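Local coordinates for oxysterol-binding protein homolog 1 (Saccharomyces cerevisiae, PDB 5H28) that carries sterols and other lipids between membranes without vesicles and is targeted to the nucleus-vacuole junction by its ankyrin repeats, the part described here, at residues N179-L190 with C202-P212; H46-I57 with I92-I101. All coordinates share one frame; numbering follows the deposited sequence.

Contact 1: residues N179-L190 with C202-P212; sequences NGMDPETGDTVL and CRWLLEHGADP
This buried contact belongs to the third ankyrin repeat: the loop leading into helix 189-196 and the first turn of that helix pack on helix 199-207 and the turn after it. Val189, Leu190 and 202-212 lie in the repeat predicted at 185-214; Asn179 comes from just ahead of it. The polar half belongs to the Asn179 amide, which clamps the backbone that follows helix 199-207. Its OD1 takes the N-H of Asp211 at 2.7 Å, with an N-H...O angle of 163° and the donor tilted 18° from the carbonyl plane. ND2 gives a proton to Gly209 O at 3.1 Å, reaching it from above that carbonyl's plane. A water also donates to OD1 and to Asp211 O, so the buried amide oxygen receives two protons. Replacing this asparagine with alanine removes the amide, and Asp211 N and Gly209 O would probably lose these mates, leaving the turn freer to shift. The clamped turn is itself a Schellman motif: Gly209, with positive phi, ends the helix as Ala210 N bonds to Leu205 O. The carboxylate of Asp211 serves elsewhere, OD1 accepting from Phe213 N and OD2 from Asp261 N.

Leu190, at the start of helix 189-196, carries the apolar half. A chi1 of 179° turns CG away from the backbone N, spreading the two methyls between helix and turn: CD1 lies 4.1 Å from Cys202 SG, while CD2 rests on Ala210 CB at 3.9 Å. Its side chain runs across that of Leu206 at about a right angle. Within the loop, Asp182 OD2 accepts from Glu184 N in an Asx turn, and OD1 salt-bridges Arg152. Val189 and Leu205 reach toward each other tip to tip, CG2 of the valine meeting CD1 of the leucine at 3.8 Å.

Contact 2: residues H46-I57 with I92-I101; sequences HYAVQVAPMAVI and IAAYQSRGDI
Two successive ankyrin repeats, predicted at 40-69 and 85-114, stack here through the helix-turn-helix of each, and Arg98 binds one turn to the other. Its NH1 and NH2 grip Ala52 O end-on, at 2.8 Å and 2.9 Å; the oxygen lies in the guanidinium plane and both nitrogens lie in the carbonyl plane. NH1 also donates to Val49 O at 2.8 Å, again near the plane of the guanidinium but from above that carbonyl's plane. The bend at chi3 (69°) swings the head across to these oxygens, and three bonds to two carbonyls fix its rotation. Val49 O belongs to the last turn of helix 44-51 and Ala52 O to the residue just past it, so the cation probably also gains from the helix dipole.

Gln96 adds a second link: NE2 donates to Gln50 O at 3.0 Å with an N-H...O angle of 167°, the acceptor in its amide plane. Its OE1 accepts from a water. The apolar seam runs alongside, with Val49 CG1 set against Ala93 CB at 3.6 Å and Ile92 CG2 against Gln50 CG at 3.5 Å. Toward helix 99-106, the methyl CE of Met54 meets Asp100 CB at 3.6 Å. His46 leans on Ile92, and its NE2 is hydrogen-bonded to Asn87 O. Helices 44-51 and 54-64 thus lie against helices 89-95 and 99-106, while Tyr47 and Val51 meet helix 2-15 and Ala94 touches Cys127.

Overall arrangement
Both contacts lie in the ankyrin domain, but at different levels of its build: contact 2 joins the helix pairs of two successive repeats, whereas contact 1 ties parts of a later repeat to the chain just before it. Along the chain, both segments of contact 2 precede those of contact 1. Their centres are 38 Å apart and their nearest atoms about 25 Å, on opposite sides of the chain's centre, with helix 130-156 between them in sequence. Neither belongs to the lipid-carrying pocket, which is in the OSBP-related domain, absent from this fragment. The ankyrin repeats target the protein to the nucleus-vacuole junction by interacting with NVJ1.

Contact 1: residues N179-L190 with C202-P212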
loop_
_atom_site.group_PDB
_atom_site.type_symbol
_atom_site.label_atom_id
_atom_site.label_comp_id
_atom_site.label_asym_id
_atom_site.label_seq_id
_atom_site.Cartn_x
_atom_site.Cartn_y
_atom_site.Cartn_z
ATOM N N ASN A 179 -0.986 -8.471 12.337
ATOM C CA ASN A 179 -1.297 -9.641 13.151
ATOM C C ASN A 179 -0.559 -10.907 12.740
ATOM O O ASN A 179 -0.744 -11.964 13.344
ATOM C CB ASN A 179 -2.802 -9.901 13.132
ATOM C CG ASN A 179 -3.572 -8.824 13.852
ATOM O OD1 ASN A 179 -3.313 -8.545 15.021
ATOM N ND2 ASN A 179 -4.524 -8.206 13.160
ATOM N N GLY A 180 0.281 -10.801 11.717
ATOM C CA GLY A 180 1.019 -11.960 11.259
ATOM C C GLY A 180 2.371 -12.120 11.924
ATOM O O GLY A 180 2.868 -11.208 12.582
ATOM N N MET A 181 2.966 -13.294 11.754
ATOM C CA MET A 181 4.272 -13.577 12.330
ATOM C C MET A 181 5.354 -12.974 11.449
ATOM O O MET A 181 5.340 -13.143 10.227
ATOM C CB MET A 181 4.478 -15.086 12.440
ATOM C CG MET A 181 3.391 -15.788 13.228
ATOM S SD MET A 181 3.614 -17.572 13.275
ATOM C CE MET A 181 2.796 -18.042 11.758
ATOM N N ASP A 182 6.288 -12.261 12.065
ATOM C CA ASP A 182 7.377 -11.648 11.318
ATOM C C ASP A 182 8.195 -12.762 10.662
ATOM O O ASP A 182 8.493 -13.774 11.297
ATOM C CB ASP A 182 8.266 -10.842 12.257
ATOM C CG ASP A 182 9.430 -10.204 11.539
ATOM O OD1 ASP A 182 9.258 -9.105 10.979
ATOM O OD2 ASP A 182 10.516 -10.813 11.523
ATOM N N PRO A 183 8.583 -12.583 9.389
ATOM C CA PRO A 183 9.364 -13.596 8.669
ATOM C C PRO A 183 10.763 -13.900 9.201
ATOM O O PRO A 183 11.311 -14.966 8.923
ATOM C CB PRO A 183 9.397 -13.049 7.244
ATOM C CG PRO A 183 9.410 -11.566 7.472
ATOM C CD PRO A 183 8.345 -11.405 8.535
ATOM N N GLU A 184 11.340 -12.972 9.958
ATOM C CA GLU A 184 12.683 -13.160 10.506
ATOM C C GLU A 184 12.706 -13.638 11.955
ATOM O O GLU A 184 13.481 -14.527 12.307
ATOM C CB GLU A 184 13.485 -11.858 10.402
ATOM C CG GLU A 184 14.034 -11.553 9.017
ATOM C CD GLU A 184 15.035 -12.590 8.545
ATOM O OE1 GLU A 184 15.943 -12.942 9.326
ATOM O OE2 GLU A 184 14.918 -13.049 7.388
ATOM N N THR A 185 11.861 -13.047 12.792
ATOM C CA THR A 185 11.811 -13.408 14.204
ATOM C C THR A 185 10.707 -14.407 14.515
ATOM O O THR A 185 10.788 -15.153 15.493
ATOM C CB THR A 185 11.562 -12.174 15.085
ATOM O OG1 THR A 185 10.226 -11.697 14.862
ATOM C CG2 THR A 185 12.548 -11.072 14.749
ATOM N N GLY A 186 9.670 -14.410 13.684
ATOM C CA GLY A 186 8.551 -15.303 13.908
ATOM C C GLY A 186 7.599 -14.753 14.958
ATOM O O GLY A 186 6.572 -15.359 15.251
ATOM N N ASP A 187 7.931 -13.591 15.515
ATOM C CA ASP A 187 7.106 -12.972 16.548
ATOM C C ASP A 187 6.024 -12.048 16.000
ATOM O O ASP A 187 6.100 -11.581 14.866
ATOM C CB ASP A 187 7.974 -12.176 17.532
ATOM C CG ASP A 187 9.011 -13.034 18.235
ATOM O OD1 ASP A 187 8.712 -14.202 18.562
ATOM O OD2 ASP A 187 10.125 -12.526 18.477
ATOM N N THR A 188 5.020 -11.793 16.833
ATOM C CA THR A 188 3.901 -10.922 16.494
ATOM C C THR A 188 4.083 -9.654 17.329
ATOM O O THR A 188 4.328 -9.714 18.539
ATOM C CB THR A 188 2.576 -11.635 16.789
ATOM O OG1 THR A 188 2.532 -12.851 16.031
ATOM C CG2 THR A 188 1.393 -10.765 16.395
ATOM N N VAL A 189 3.949 -8.505 16.678
ATOM C CA VAL A 189 4.218 -7.230 17.325
ATOM C C VAL A 189 3.478 -6.874 18.615
ATOM O O VAL A 189 4.111 -6.435 19.575
ATOM C CB VAL A 189 4.110 -6.077 16.290
ATOM C CG1 VAL A 189 2.673 -5.863 15.871
ATOM C CG2 VAL A 189 4.729 -4.808 16.860
ATOM N N LEU A 190 2.164 -7.053 18.666
ATOM C CA LEU A 190 1.447 -6.720 19.894
ATOM C C LEU A 190 2.008 -7.525 21.064
ATOM O O LEU A 190 2.306 -6.967 22.123
ATOM C CB LEU A 190 -0.060 -6.984 19.745
ATOM C CG LEU A 190 -0.913 -6.699 20.990
ATOM C CD1 LEU A 190 -0.615 -5.295 21.521
ATOM C CD2 LEU A 190 -2.396 -6.857 20.645
ATOM N N CYS A 202 1.339 -0.482 22.902
ATOM C CA CYS A 202 0.276 -1.478 22.806
ATOM C C CYS A 202 -1.023 -0.800 22.368
ATOM O O CYS A 202 -1.710 -1.294 21.477
ATOM C CB CYS A 202 0.066 -2.188 24.147
ATOM S SG CYS A 202 1.358 -3.378 24.579
ATOM N N ARG A 203 -1.351 0.333 22.989
ATOM C CA ARG A 203 -2.565 1.069 22.643
ATOM C C ARG A 203 -2.529 1.496 21.179
ATOM O O ARG A 203 -3.527 1.381 20.468
ATOM C CB ARG A 203 -2.718 2.308 23.532
ATOM C CG ARG A 203 -3.014 2.015 24.993
ATOM C CD ARG A 203 -3.058 3.309 25.800
ATOM N NE ARG A 203 -3.211 3.065 27.234
ATOM C CZ ARG A 203 -4.331 2.644 27.811
ATOM N NH1 ARG A 203 -5.416 2.421 27.081
ATOM N NH2 ARG A 203 -4.365 2.432 29.118
ATOM N N TRP A 204 -1.376 1.983 20.730
ATOM C CA TRP A 204 -1.219 2.428 19.347
ATOM C C TRP A 204 -1.443 1.262 18.387
ATOM O O TRP A 204 -2.138 1.390 17.382
ATOM C CB TRP A 204 0.185 3.002 19.129
ATOM C CG TRP A 204 0.345 3.734 17.821
ATOM C CD1 TRP A 204 0.169 5.072 17.600
ATOM C CD2 TRP A 204 0.699 3.163 16.554
ATOM N NE1 TRP A 204 0.395 5.369 16.277
ATOM C CE2 TRP A 204 0.720 4.216 15.611
ATOM C CE3 TRP A 204 0.998 1.864 16.123
ATOM C CZ2 TRP A 204 1.029 4.009 14.261
ATOM C CZ3 TRP A 204 1.305 1.659 14.780
ATOM C CH2 TRP A 204 1.318 2.728 13.866
ATOM N N LEU A 205 -0.850 0.116 18.702
ATOM C CA LEU A 205 -0.993 -1.056 17.852
ATOM C C LEU A 205 -2.444 -1.518 17.778
ATOM O O LEU A 205 -2.944 -1.832 16.696
ATOM C CB LEU A 205 -0.093 -2.182 18.368
ATOM C CG LEU A 205 1.410 -1.916 18.216
ATOM C CD1 LEU A 205 2.187 -2.944 19.013
ATOM C CD2 LEU A 205 1.802 -1.949 16.738
ATOM N N LEU A 206 -3.124 -1.545 18.921
ATOM C CA LEU A 206 -4.519 -1.962 18.962
ATOM C C LEU A 206 -5.385 -1.037 18.118
ATOM O O LEU A 206 -6.281 -1.496 17.411
ATOM C CB LEU A 206 -5.033 -1.971 20.406
ATOM C CG LEU A 206 -4.725 -3.196 21.274
ATOM C CD1 LEU A 206 -5.516 -4.388 20.775
ATOM C CD2 LEU A 206 -3.251 -3.500 21.256
ATOM N N GLU A 207 -5.115 0.263 18.178
ATOM C CA GLU A 207 -5.906 1.212 17.404
ATOM C C GLU A 207 -5.608 1.123 15.910
ATOM O O GLU A 207 -6.369 1.636 15.089
ATOM C CB GLU A 207 -5.685 2.646 17.907
ATOM C CG GLU A 207 -4.258 3.149 17.831
ATOM C CD GLU A 207 -4.132 4.601 18.261
ATOM O OE1 GLU A 207 -4.686 5.477 17.565
ATOM O OE2 GLU A 207 -3.481 4.863 19.298
ATOM N N HIS A 208 -4.507 0.466 15.555
ATOM C CA HIS A 208 -4.150 0.318 14.151
ATOM C C HIS A 208 -4.367 -1.082 13.586
ATOM O O HIS A 208 -3.748 -1.459 12.592
ATOM C CB HIS A 208 -2.706 0.761 13.912
ATOM C CG HIS A 208 -2.527 2.246 13.940
ATOM N ND1 HIS A 208 -2.523 2.972 15.111
ATOM C CD2 HIS A 208 -2.410 3.147 12.937
ATOM C CE1 HIS A 208 -2.413 4.258 14.827
ATOM N NE2 HIS A 208 -2.342 4.392 13.516
ATOM N N GLY A 209 -5.239 -1.858 14.224
ATOM C CA GLY A 209 -5.533 -3.183 13.713
ATOM C C GLY A 209 -5.080 -4.404 14.487
ATOM O O GLY A 209 -5.543 -5.507 14.200
ATOM N N ALA A 210 -4.183 -4.235 15.456
ATOM C CA ALA A 210 -3.714 -5.382 16.228
ATOM C C ALA A 210 -4.906 -6.053 16.903
ATOM O O ALA A 210 -5.728 -5.388 17.530
ATOM C CB ALA A 210 -2.696 -4.939 17.267
ATOM N N ASP A 211 -4.981 -7.374 16.774
ATOM C CA ASP A 211 -6.076 -8.162 17.336
ATOM C C ASP A 211 -5.686 -8.901 18.623
ATOM O O ASP A 211 -4.747 -9.693 18.629
ATOM C CB ASP A 211 -6.559 -9.153 16.266
ATOM C CG ASP A 211 -7.579 -10.149 16.787
ATOM O OD1 ASP A 211 -8.258 -9.854 17.791
ATOM O OD2 ASP A 211 -7.712 -11.228 16.172
ATOM N N PRO A 212 -6.406 -8.647 19.733
ATOM C CA PRO A 212 -6.109 -9.305 21.011
ATOM C C PRO A 212 -6.428 -10.801 21.019
ATOM O O PRO A 212 -6.058 -11.521 21.948
ATOM C CB PRO A 212 -6.957 -8.520 22.010
ATOM C CG PRO A 212 -8.161 -8.145 21.194
ATOM C CD PRO A 212 -7.532 -7.704 19.881
HETATM O O HOH W 1 -2.096 -9.434 17.326
#

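Contact 2: residues H46-I57 with I92-I101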
loop_
_atom_site.group_PDB
_atom_site.type_symbol
_atom_site.label_atom_id
_atom_site.label_comp_id
_atom_site.label_asym_id
_atom_site.label_seq_id
_atom_site.Cartn_x
_atom_site.Cartn_y
_atom_site.Cartn_z
ATOM N N HIS A 46 -2.856 4.606 -18.657
ATOM C CA HIS A 46 -3.393 3.355 -19.189
ATOM C C HIS A 46 -3.129 3.315 -20.689
ATOM O O HIS A 46 -2.627 2.325 -21.223
ATOM C CB HIS A 46 -4.912 3.265 -18.987
ATOM C CG HIS A 46 -5.329 2.871 -17.606
ATOM N ND1 HIS A 46 -5.236 3.720 -16.523
ATOM C CD2 HIS A 46 -5.875 1.724 -17.137
ATOM C CE1 HIS A 46 -5.708 3.112 -15.450
ATOM N NE2 HIS A 46 -6.103 1.899 -15.795
ATOM N N TYR A 47 -3.483 4.398 -21.369
ATOM C CA TYR A 47 -3.298 4.456 -22.809
ATOM C C TYR A 47 -1.831 4.417 -23.210
ATOM O O TYR A 47 -1.484 3.834 -24.233
ATOM C CB TYR A 47 -3.978 5.706 -23.383
ATOM C CG TYR A 47 -5.482 5.694 -23.214
ATOM C CD1 TYR A 47 -6.228 4.565 -23.547
ATOM C CD2 TYR A 47 -6.159 6.806 -22.717
ATOM C CE1 TYR A 47 -7.611 4.540 -23.386
ATOM C CE2 TYR A 47 -7.547 6.790 -22.552
ATOM C CZ TYR A 47 -8.261 5.654 -22.889
ATOM O OH TYR A 47 -9.629 5.623 -22.726
ATOM N N ALA A 48 -0.969 5.026 -22.406
ATOM C CA ALA A 48 0.454 5.027 -22.715
ATOM C C ALA A 48 1.009 3.616 -22.603
ATOM O O ALA A 48 1.824 3.200 -23.422
ATOM C CB ALA A 48 1.195 5.958 -21.777
ATOM N N VAL A 49 0.573 2.878 -21.586
ATOM C CA VAL A 49 1.034 1.506 -21.409
ATOM C C VAL A 49 0.631 0.663 -22.618
ATOM O O VAL A 49 1.335 -0.273 -22.999
ATOM C CB VAL A 49 0.442 0.881 -20.121
ATOM C CG1 VAL A 49 0.662 -0.628 -20.108
ATOM C CG2 VAL A 49 1.089 1.513 -18.905
ATOM N N GLN A 50 -0.488 1.008 -23.240
ATOM C CA GLN A 50 -0.954 0.251 -24.389
ATOM C C GLN A 50 -0.272 0.568 -25.714
ATOM O O GLN A 50 -0.118 -0.320 -26.551
ATOM C CB GLN A 50 -2.465 0.430 -24.566
ATOM C CG GLN A 50 -3.291 -0.119 -23.424
ATOM C CD GLN A 50 -4.766 -0.174 -23.753
ATOM O OE1 GLN A 50 -5.377 0.836 -24.102
ATOM N NE2 GLN A 50 -5.349 -1.362 -23.640
ATOM N N VAL A 51 0.155 1.813 -25.909
ATOM C CA VAL A 51 0.736 2.180 -27.199
ATOM C C VAL A 51 2.081 2.898 -27.256
ATOM O O VAL A 51 2.737 2.886 -28.301
ATOM C CB VAL A 51 -0.259 3.064 -28.005
ATOM C CG1 VAL A 51 -1.648 2.454 -27.976
ATOM C CG2 VAL A 51 -0.285 4.485 -27.441
ATOM N N ALA A 52 2.507 3.504 -26.154
ATOM C CA ALA A 52 3.738 4.291 -26.156
ATOM C C ALA A 52 5.050 3.601 -25.801
ATOM O O ALA A 52 5.065 2.557 -25.153
ATOM C CB ALA A 52 3.548 5.510 -25.247
ATOM N N PRO A 53 6.178 4.187 -26.243
ATOM C CA PRO A 53 7.513 3.650 -25.970
ATOM C C PRO A 53 7.830 3.837 -24.489
ATOM O O PRO A 53 7.265 4.711 -23.828
ATOM C CB PRO A 53 8.424 4.510 -26.847
ATOM C CG PRO A 53 7.530 4.944 -27.960
ATOM C CD PRO A 53 6.250 5.273 -27.233
ATOM N N MET A 54 8.733 3.014 -23.975
ATOM C CA MET A 54 9.139 3.087 -22.579
ATOM C C MET A 54 9.558 4.499 -22.168
ATOM O O MET A 54 9.222 4.961 -21.075
ATOM C CB MET A 54 10.296 2.112 -22.335
ATOM C CG MET A 54 11.015 2.298 -21.005
ATOM S SD MET A 54 9.989 1.941 -19.577
ATOM C CE MET A 54 10.678 0.365 -19.058
ATOM N N ALA A 55 10.299 5.179 -23.039
ATOM C CA ALA A 55 10.766 6.529 -22.744
ATOM C C ALA A 55 9.613 7.462 -22.388
ATOM O O ALA A 55 9.712 8.255 -21.450
ATOM C CB ALA A 55 11.543 7.087 -23.935
ATOM N N VAL A 56 8.518 7.358 -23.135
ATOM C CA VAL A 56 7.348 8.195 -22.898
ATOM C C VAL A 56 6.658 7.823 -21.590
ATOM O O VAL A 56 6.269 8.695 -20.813
ATOM C CB VAL A 56 6.352 8.083 -24.070
ATOM C CG1 VAL A 56 5.049 8.797 -23.733
ATOM C CG2 VAL A 56 6.976 8.695 -25.317
ATOM N N ILE A 57 6.497 6.529 -21.346
ATOM C CA ILE A 57 5.872 6.082 -20.111
ATOM C C ILE A 57 6.671 6.589 -18.911
ATOM O O ILE A 57 6.103 7.074 -17.927
ATOM C CB ILE A 57 5.768 4.545 -20.091
ATOM C CG1 ILE A 57 4.756 4.114 -21.156
ATOM C CG2 ILE A 57 5.369 4.047 -18.700
ATOM C CD1 ILE A 57 4.810 2.658 -21.501
ATOM N N ILE A 92 -2.917 -3.684 -17.021
ATOM C CA ILE A 92 -2.822 -3.576 -18.467
ATOM C C ILE A 92 -1.439 -3.990 -18.963
ATOM O O ILE A 92 -1.316 -4.720 -19.944
ATOM C CB ILE A 92 -3.135 -2.125 -18.931
ATOM C CG1 ILE A 92 -4.524 -1.699 -18.434
ATOM C CG2 ILE A 92 -3.044 -2.025 -20.447
ATOM C CD1 ILE A 92 -5.681 -2.563 -18.904
ATOM N N ALA A 93 -0.400 -3.527 -18.278
ATOM C CA ALA A 93 0.962 -3.858 -18.669
ATOM C C ALA A 93 1.227 -5.356 -18.564
ATOM O O ALA A 93 1.874 -5.942 -19.431
ATOM C CB ALA A 93 1.952 -3.087 -17.807
ATOM N N ALA A 94 0.734 -5.970 -17.493
ATOM C CA ALA A 94 0.921 -7.400 -17.280
ATOM C C ALA A 94 0.206 -8.205 -18.359
ATOM O O ALA A 94 0.773 -9.128 -18.939
ATOM C CB ALA A 94 0.401 -7.794 -15.903
ATOM N N TYR A 95 -1.042 -7.852 -18.634
ATOM C CA TYR A 95 -1.793 -8.579 -19.643
ATOM C C TYR A 95 -1.187 -8.439 -21.037
ATOM O O TYR A 95 -1.162 -9.403 -21.808
ATOM C CB TYR A 95 -3.245 -8.103 -19.682
ATOM C CG TYR A 95 -4.057 -8.847 -20.711
ATOM C CD1 TYR A 95 -4.361 -10.198 -20.539
ATOM C CD2 TYR A 95 -4.452 -8.228 -21.895
ATOM C CE1 TYR A 95 -5.032 -10.917 -21.523
ATOM C CE2 TYR A 95 -5.124 -8.935 -22.885
ATOM C CZ TYR A 95 -5.407 -10.278 -22.694
ATOM O OH TYR A 95 -6.054 -10.980 -23.681
ATOM N N GLN A 96 -0.697 -7.244 -21.357
ATOM C CA GLN A 96 -0.128 -6.984 -22.673
ATOM C C GLN A 96 1.334 -7.418 -22.792
ATOM O O GLN A 96 2.015 -7.091 -23.766
ATOM C CB GLN A 96 -0.281 -5.499 -23.010
ATOM C CG GLN A 96 -0.435 -5.213 -24.493
ATOM C CD GLN A 96 -0.748 -3.756 -24.768
ATOM O OE1 GLN A 96 -1.740 -3.217 -24.273
ATOM N NE2 GLN A 96 0.097 -3.109 -25.561
ATOM N N SER A 97 1.806 -8.147 -21.788
ATOM C CA SER A 97 3.168 -8.667 -21.762
ATOM C C SER A 97 4.285 -7.642 -21.914
ATOM O O SER A 97 5.288 -7.904 -22.583
ATOM C CB SER A 97 3.326 -9.753 -22.829
ATOM O OG SER A 97 2.416 -10.816 -22.596
ATOM N N ARG A 98 4.125 -6.477 -21.295
ATOM C CA ARG A 98 5.166 -5.460 -21.359
ATOM C C ARG A 98 5.933 -5.560 -20.045
ATOM O O ARG A 98 5.692 -4.812 -19.095
ATOM C CB ARG A 98 4.556 -4.071 -21.564
ATOM C CG ARG A 98 3.813 -3.946 -22.895
ATOM C CD ARG A 98 3.569 -2.495 -23.293
ATOM N NE ARG A 98 4.817 -1.822 -23.639
ATOM C CZ ARG A 98 4.910 -0.555 -24.034
ATOM N NH1 ARG A 98 3.823 0.202 -24.141
ATOM N NH2 ARG A 98 6.100 -0.042 -24.319
ATOM N N GLY A 99 6.851 -6.525 -20.014
ATOM C CA GLY A 99 7.645 -6.802 -18.830
ATOM C C GLY A 99 8.457 -5.648 -18.287
ATOM O O GLY A 99 8.596 -5.507 -17.069
ATOM N N ASP A 100 9.007 -4.828 -19.174
ATOM C CA ASP A 100 9.796 -3.693 -18.729
ATOM C C ASP A 100 8.932 -2.646 -18.031
ATOM O O ASP A 100 9.369 -2.025 -17.065
ATOM C CB ASP A 100 10.589 -3.091 -19.902
ATOM C CG ASP A 100 9.718 -2.697 -21.083
ATOM O OD1 ASP A 100 8.584 -3.207 -21.223
ATOM O OD2 ASP A 100 10.189 -1.878 -21.898
ATOM N N ILE A 101 7.699 -2.469 -18.497
ATOM C CA ILE A 101 6.792 -1.504 -17.877
ATOM C C ILE A 101 6.365 -2.047 -16.516
ATOM O O ILE A 101 6.252 -1.302 -15.540
ATOM C CB ILE A 101 5.528 -1.279 -18.730
ATOM C CG1 ILE A 101 5.906 -0.744 -20.107
ATOM C CG2 ILE A 101 4.594 -0.302 -18.033
ATOM C CD1 ILE A 101 4.696 -0.468 -20.960
HETATM O O HOH W 2 -3.951 -4.378 -23.123
#